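Local structure of putative ATP-dependent endonuclease of the OLD family (Thermus scotoductus, 6P74) at residues S150-L156 against F228-L233; A40-L45 against E71-H75. The protein degrades linear or supercoiled double-stranded DNA from 5' to 3', nicks circular DNA, and hydrolyses ATP in a DNA-stimulated manner. All coordinates share one frame; numbering follows the deposited sequence.

Contacts 1 and 2 both fall within the range of the AAA family, yet they share no helix or strand; their centres lie about 26 Å apart and their nearest atoms about 8 Å. Contact 2 is core: helix 34-45, whose first residues belong to the P-loop, lies against strand 70-76 of the antiparallel sheet mainly through aliphatic side chains. Contact 1 is only partly buried and joins the entry into the inferred dimerization region (S150-L156) to F228-L233 in its later part. Its chemistry is mixed, with arginine-to-carbonyl and backbone hydrogen bonds beside a small leucine and isoleucine cluster. The second subunit reaches contact 1, whereas no other protein chain of the assembly touches contact 2.

Contact 1 (S150-L156 against F228-L233); sequences SIRGSIL and FNSLRL
R152 lays its guanidinium against the backbone of F228-L231. CG stands anti to the backbone N (chi1 170°), and a bend at chi2 (75°) turns the rest of the chain along the opposing carbonyls. NH1 donates to a lone pair of L231 O at 2.8 Å, in the carbonyl plane, although that oxygen is tilted 22° from the guanidinium plane. A weak second bond runs from R152 NH1 to F228 O at 3.3 Å, and the stronger one restrains the rotation of the group. N229 O sits over one face, offset toward its rim, and is not hydrogen-bonded.

At the other end, I151 N donates to L233 O at 3.2 Å, and R232 NH1 makes a weak bond to S150 OG. L233 lies obliquely across both I151 and L156: its CB meets I151 CG1 at 3.5 Å, while its CD2 packs against both methyls of L156, 3.6 Å from CD1.

This short, weakly bonded antiparallel pairing of 150-151 with 232-235 precedes helix 154-166, with G153 at the N-cap. I151 and L233 also touch I255 of helix 246-266. R232 and L233 pair in an antiparallel ladder with a strand of the second subunit, carrying the sheet across the dimer interface.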
loop_
_atom_site.group_PDB
_atom_site.type_symbol
_atom_site.label_atom_id
_atom_site.label_comp_id
_atom_site.label_asym_id
_atom_site.label_seq_id
_atom_site.Cartn_x
_atom_site.Cartn_y
_atom_site.Cartn_z
ATOM N N SER A 150 -11.042 19.271 -1.531
ATOM C CA SER A 150 -11.981 18.752 -2.520
ATOM C C SER A 150 -12.012 17.232 -2.435
ATOM O O SER A 150 -11.095 16.601 -1.905
ATOM C CB SER A 150 -11.608 19.185 -3.940
ATOM O OG SER A 150 -10.680 18.276 -4.503
ATOM N N ILE A 151 -13.088 16.653 -2.981
ATOM C CA ILE A 151 -13.291 15.209 -3.041
ATOM C C ILE A 151 -13.786 14.855 -4.438
ATOM O O ILE A 151 -14.311 15.695 -5.167
ATOM C CB ILE A 151 -14.299 14.700 -1.973
ATOM C CG1 ILE A 151 -15.672 15.330 -2.175
ATOM C CG2 ILE A 151 -13.820 14.999 -0.552
ATOM C CD1 ILE A 151 -16.731 14.708 -1.305
ATOM N N ARG A 152 -13.607 13.589 -4.809
ATOM C CA ARG A 152 -14.138 13.078 -6.066
ATOM C C ARG A 152 -13.819 11.593 -6.195
ATOM O O ARG A 152 -12.824 11.109 -5.646
ATOM C CB ARG A 152 -13.582 13.874 -7.261
ATOM C CG ARG A 152 -13.875 13.272 -8.650
ATOM C CD ARG A 152 -15.322 13.468 -9.119
ATOM N NE ARG A 152 -15.704 12.502 -10.158
ATOM C CZ ARG A 152 -16.885 12.470 -10.778
ATOM N NH1 ARG A 152 -17.827 13.362 -10.486
ATOM N NH2 ARG A 152 -17.126 11.543 -11.701
ATOM N N GLY A 153 -14.668 10.862 -6.904
ATOM C CA GLY A 153 -14.434 9.449 -7.134
ATOM C C GLY A 153 -15.622 8.854 -7.850
ATOM O O GLY A 153 -16.632 9.522 -8.097
ATOM N N SER A 154 -15.486 7.573 -8.192
ATOM C CA SER A 154 -16.605 6.863 -8.798
ATOM C C SER A 154 -17.839 6.879 -7.902
ATOM O O SER A 154 -18.946 6.594 -8.377
ATOM C CB SER A 154 -16.191 5.426 -9.122
ATOM O OG SER A 154 -15.430 4.865 -8.068
ATOM N N ILE A 155 -17.673 7.231 -6.621
ATOM C CA ILE A 155 -18.807 7.324 -5.703
ATOM C C ILE A 155 -19.714 8.497 -6.076
ATOM O O ILE A 155 -20.935 8.347 -6.217
ATOM C CB ILE A 155 -18.306 7.438 -4.253
ATOM C CG1 ILE A 155 -19.470 7.743 -3.312
ATOM C CG2 ILE A 155 -17.215 8.502 -4.144
ATOM C CD1 ILE A 155 -20.574 6.715 -3.370
ATOM N N LEU A 156 -19.136 9.688 -6.221
ATOM C CA LEU A 156 -19.925 10.825 -6.673
ATOM C C LEU A 156 -20.419 10.606 -8.098
ATOM O O LEU A 156 -21.568 10.928 -8.426
ATOM C CB LEU A 156 -19.090 12.099 -6.574
ATOM C CG LEU A 156 -19.832 13.411 -6.800
ATOM C CD1 LEU A 156 -21.013 13.566 -5.821
ATOM C CD2 LEU A 156 -18.838 14.536 -6.634
ATOM N N PHE A 228 -20.206 16.377 -15.991
ATOM C CA PHE A 228 -20.474 15.719 -14.720
ATOM C C PHE A 228 -19.430 14.654 -14.356
ATOM O O PHE A 228 -19.527 14.061 -13.277
ATOM C CB PHE A 228 -21.886 15.135 -14.759
ATOM C CG PHE A 228 -22.936 16.176 -14.960
ATOM C CD1 PHE A 228 -23.402 16.924 -13.889
ATOM C CD2 PHE A 228 -23.430 16.445 -16.219
ATOM C CE1 PHE A 228 -24.359 17.909 -14.062
ATOM C CE2 PHE A 228 -24.385 17.426 -16.402
ATOM C CZ PHE A 228 -24.855 18.160 -15.320
ATOM N N ASN A 229 -18.435 14.398 -15.202
ATOM C CA ASN A 229 -17.342 13.492 -14.860
ATOM C C ASN A 229 -16.168 14.188 -14.191
ATOM O O ASN A 229 -15.231 13.514 -13.758
ATOM C CB ASN A 229 -16.835 12.760 -16.105
ATOM C CG ASN A 229 -17.367 11.343 -16.202
ATOM O OD1 ASN A 229 -18.399 11.005 -15.608
ATOM N ND2 ASN A 229 -16.667 10.503 -16.960
ATOM N N SER A 230 -16.186 15.506 -14.103
ATOM C CA SER A 230 -15.162 16.259 -13.397
ATOM C C SER A 230 -15.734 17.045 -12.227
ATOM O O SER A 230 -14.984 17.752 -11.539
ATOM C CB SER A 230 -14.447 17.208 -14.370
ATOM O OG SER A 230 -14.910 17.011 -15.700
ATOM N N LEU A 231 -17.038 16.960 -11.986
ATOM C CA LEU A 231 -17.629 17.665 -10.863
ATOM C C LEU A 231 -17.138 17.057 -9.551
ATOM O O LEU A 231 -16.993 15.839 -9.422
ATOM C CB LEU A 231 -19.150 17.607 -10.951
ATOM C CG LEU A 231 -19.975 18.878 -10.840
ATOM C CD1 LEU A 231 -19.468 20.003 -11.745
ATOM C CD2 LEU A 231 -21.401 18.530 -11.192
ATOM N N ARG A 232 -16.863 17.916 -8.579
ATOM C CA ARG A 232 -16.455 17.476 -7.259
ATOM C C ARG A 232 -17.224 18.280 -6.222
ATOM O O ARG A 232 -17.840 19.300 -6.534
ATOM C CB ARG A 232 -14.945 17.641 -7.081
ATOM C CG ARG A 232 -14.387 18.820 -7.844
ATOM C CD ARG A 232 -12.915 19.032 -7.559
ATOM N NE ARG A 232 -12.515 20.418 -7.808
ATOM C CZ ARG A 232 -11.288 20.888 -7.603
ATOM N NH1 ARG A 232 -10.335 20.083 -7.146
ATOM N NH2 ARG A 232 -11.009 22.160 -7.854
ATOM N N LEU A 233 -17.221 17.793 -4.984
ATOM C CA LEU A 233 -17.645 18.616 -3.863
ATOM C C LEU A 233 -16.453 19.437 -3.383
ATOM O O LEU A 233 -15.335 18.928 -3.287
ATOM C CB LEU A 233 -18.186 17.759 -2.720
ATOM C CG LEU A 233 -19.641 17.293 -2.752
ATOM C CD1 LEU A 233 -20.547 18.369 -3.301
ATOM C CD2 LEU A 233 -19.779 15.994 -3.517
#

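Contact 2 (A40-L45 against E71-H75)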
loop_
_atom_site.group_PDB
_atom_site.type_symbol
_atom_site.label_atom_id
_atom_site.label_comp_id
_atom_site.label_asym_id
_atom_site.label_seq_id
_atom_site.Cartn_x
_atom_site.Cartn_y
_atom_site.Cartn_z
ATOM N N ALA A 40 -8.614 -7.975 -1.378
ATOM C CA ALA A 40 -8.814 -9.103 -2.274
ATOM C C ALA A 40 -10.078 -8.928 -3.109
ATOM O O ALA A 40 -10.082 -9.224 -4.314
ATOM C CB ALA A 40 -8.869 -10.408 -1.478
ATOM N N ILE A 41 -11.168 -8.466 -2.488
ATOM C CA ILE A 41 -12.381 -8.197 -3.253
ATOM C C ILE A 41 -12.101 -7.140 -4.307
ATOM O O ILE A 41 -12.498 -7.276 -5.474
ATOM C CB ILE A 41 -13.532 -7.778 -2.317
ATOM C CG1 ILE A 41 -13.942 -8.941 -1.405
ATOM C CG2 ILE A 41 -14.725 -7.260 -3.128
ATOM C CD1 ILE A 41 -14.787 -8.520 -0.164
ATOM N N ASP A 42 -11.382 -6.082 -3.922
ATOM C CA ASP A 42 -11.143 -4.990 -4.853
ATOM C C ASP A 42 -10.288 -5.412 -6.047
ATOM O O ASP A 42 -10.425 -4.835 -7.129
ATOM C CB ASP A 42 -10.476 -3.834 -4.136
ATOM C CG ASP A 42 -10.481 -2.585 -4.965
ATOM O OD1 ASP A 42 -11.598 -2.088 -5.230
ATOM O OD2 ASP A 42 -9.391 -2.112 -5.364
ATOM N N LEU A 43 -9.377 -6.372 -5.852
ATOM C CA LEU A 43 -8.552 -6.879 -6.945
ATOM C C LEU A 43 -9.411 -7.450 -8.056
ATOM O O LEU A 43 -9.127 -7.247 -9.243
ATOM C CB LEU A 43 -7.614 -7.967 -6.424
ATOM C CG LEU A 43 -6.200 -7.537 -6.101
ATOM C CD1 LEU A 43 -5.383 -8.716 -5.609
ATOM C CD2 LEU A 43 -5.634 -6.975 -7.364
ATOM N N VAL A 44 -10.451 -8.194 -7.685
ATOM C CA VAL A 44 -11.289 -8.865 -8.666
ATOM C C VAL A 44 -12.335 -7.920 -9.239
ATOM O O VAL A 44 -12.645 -7.971 -10.437
ATOM C CB VAL A 44 -11.934 -10.097 -8.018
ATOM C CG1 VAL A 44 -12.689 -10.913 -9.064
ATOM C CG2 VAL A 44 -10.868 -10.916 -7.336
ATOM N N LEU A 45 -12.892 -7.041 -8.400
ATOM C CA LEU A 45 -14.098 -6.293 -8.738
ATOM C C LEU A 45 -13.951 -4.785 -8.643
ATOM O O LEU A 45 -14.949 -4.078 -8.826
ATOM C CB LEU A 45 -15.264 -6.743 -7.848
ATOM C CG LEU A 45 -15.622 -8.225 -7.998
ATOM C CD1 LEU A 45 -16.693 -8.597 -6.999
ATOM C CD2 LEU A 45 -16.046 -8.553 -9.458
ATOM N N GLU A 71 -5.118 -17.337 -5.211
ATOM C CA GLU A 71 -6.455 -17.655 -5.715
ATOM C C GLU A 71 -7.485 -16.825 -4.962
ATOM O O GLU A 71 -7.636 -16.987 -3.751
ATOM C CB GLU A 71 -6.768 -19.140 -5.534
ATOM C CG GLU A 71 -6.693 -19.994 -6.757
ATOM C CD GLU A 71 -7.238 -21.384 -6.484
ATOM O OE1 GLU A 71 -6.444 -22.296 -6.160
ATOM O OE2 GLU A 71 -8.472 -21.554 -6.563
ATOM N N ILE A 72 -8.218 -15.968 -5.666
ATOM C CA ILE A 72 -9.324 -15.232 -5.068
ATOM C C ILE A 72 -10.592 -15.534 -5.857
ATOM O O ILE A 72 -10.665 -15.256 -7.060
ATOM C CB ILE A 72 -9.050 -13.725 -5.023
ATOM C CG1 ILE A 72 -7.738 -13.458 -4.294
ATOM C CG2 ILE A 72 -10.178 -13.036 -4.315
ATOM C CD1 ILE A 72 -7.157 -12.106 -4.569
ATOM N N THR A 73 -11.596 -16.083 -5.177
ATOM C CA THR A 73 -12.869 -16.431 -5.797
ATOM C C THR A 73 -13.977 -15.596 -5.163
ATOM O O THR A 73 -14.162 -15.634 -3.943
ATOM C CB THR A 73 -13.162 -17.930 -5.634
ATOM O OG1 THR A 73 -12.089 -18.700 -6.186
ATOM C CG2 THR A 73 -14.454 -18.301 -6.337
ATOM N N VAL A 74 -14.719 -14.849 -5.979
ATOM C CA VAL A 74 -15.853 -14.071 -5.490
ATOM C C VAL A 74 -17.131 -14.633 -6.095
ATOM O O VAL A 74 -17.253 -14.734 -7.320
ATOM C CB VAL A 74 -15.712 -12.582 -5.816
ATOM C CG1 VAL A 74 -16.769 -11.806 -5.075
ATOM C CG2 VAL A 74 -14.334 -12.096 -5.442
ATOM N N HIS A 75 -18.082 -14.998 -5.242
ATOM C CA HIS A 75 -19.377 -15.515 -5.659
ATOM C C HIS A 75 -20.442 -14.435 -5.532
ATOM O O HIS A 75 -20.397 -13.595 -4.630
ATOM C CB HIS A 75 -19.798 -16.715 -4.815
ATOM C CG HIS A 75 -18.802 -17.828 -4.790
ATOM N ND1 HIS A 75 -19.061 -19.070 -5.332
ATOM C CD2 HIS A 75 -17.557 -17.899 -4.261
ATOM C CE1 HIS A 75 -18.019 -19.857 -5.137
ATOM N NE2 HIS A 75 -17.092 -19.172 -4.491
#
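I72 and V74 meet helix 40-45 with branches set by their first torsions. In I72, chi1 of -55° puts CG1 anti to the carbonyl carbon and CG2 anti to the backbone N, leaving two separate apolar arms toward the helix. V44, with CG1 anti to its own backbone N (chi1 -173°), turns its CG2 to the CG2 arm: V44 CG2 lies 3.8 Å from I72 CG2, the two side chains sliding past each other in opposite directions. The other arm, CG1, ends in I72 CD1, which rests 3.9 Å from A40 CB and 4.0 Å from L43 CD1; the L43 and I72 side chains cross at about a right angle. At A40, with its single methyl, the two backbones come closest, A40 CA lying 6.8 Å from I72 CA.

Two residues along the strand, V74 uses both methyls. Its CG2 lies 4.0 Å from V44 CB, again passing in opposite directions, and its CG1 meets L45 CD1 tip to tip at 3.7 Å. V44 therefore touches both I72 and V74, whereas T73 points away from the helix. The segment axes are inclined at 77°, and the side-chain contacts are all aliphatic van der Waals packing.

This is a helix-on-sheet layer in the ATPase domain: helix 34-45 starts in the inferred ATP-binding Walker A motif, whose T35 side chain lies about 10 Å from that of A40. Strand 70-76 is flanked by strands 2-10 and 85-97, which add L5 beside I72 and F90 beside L45.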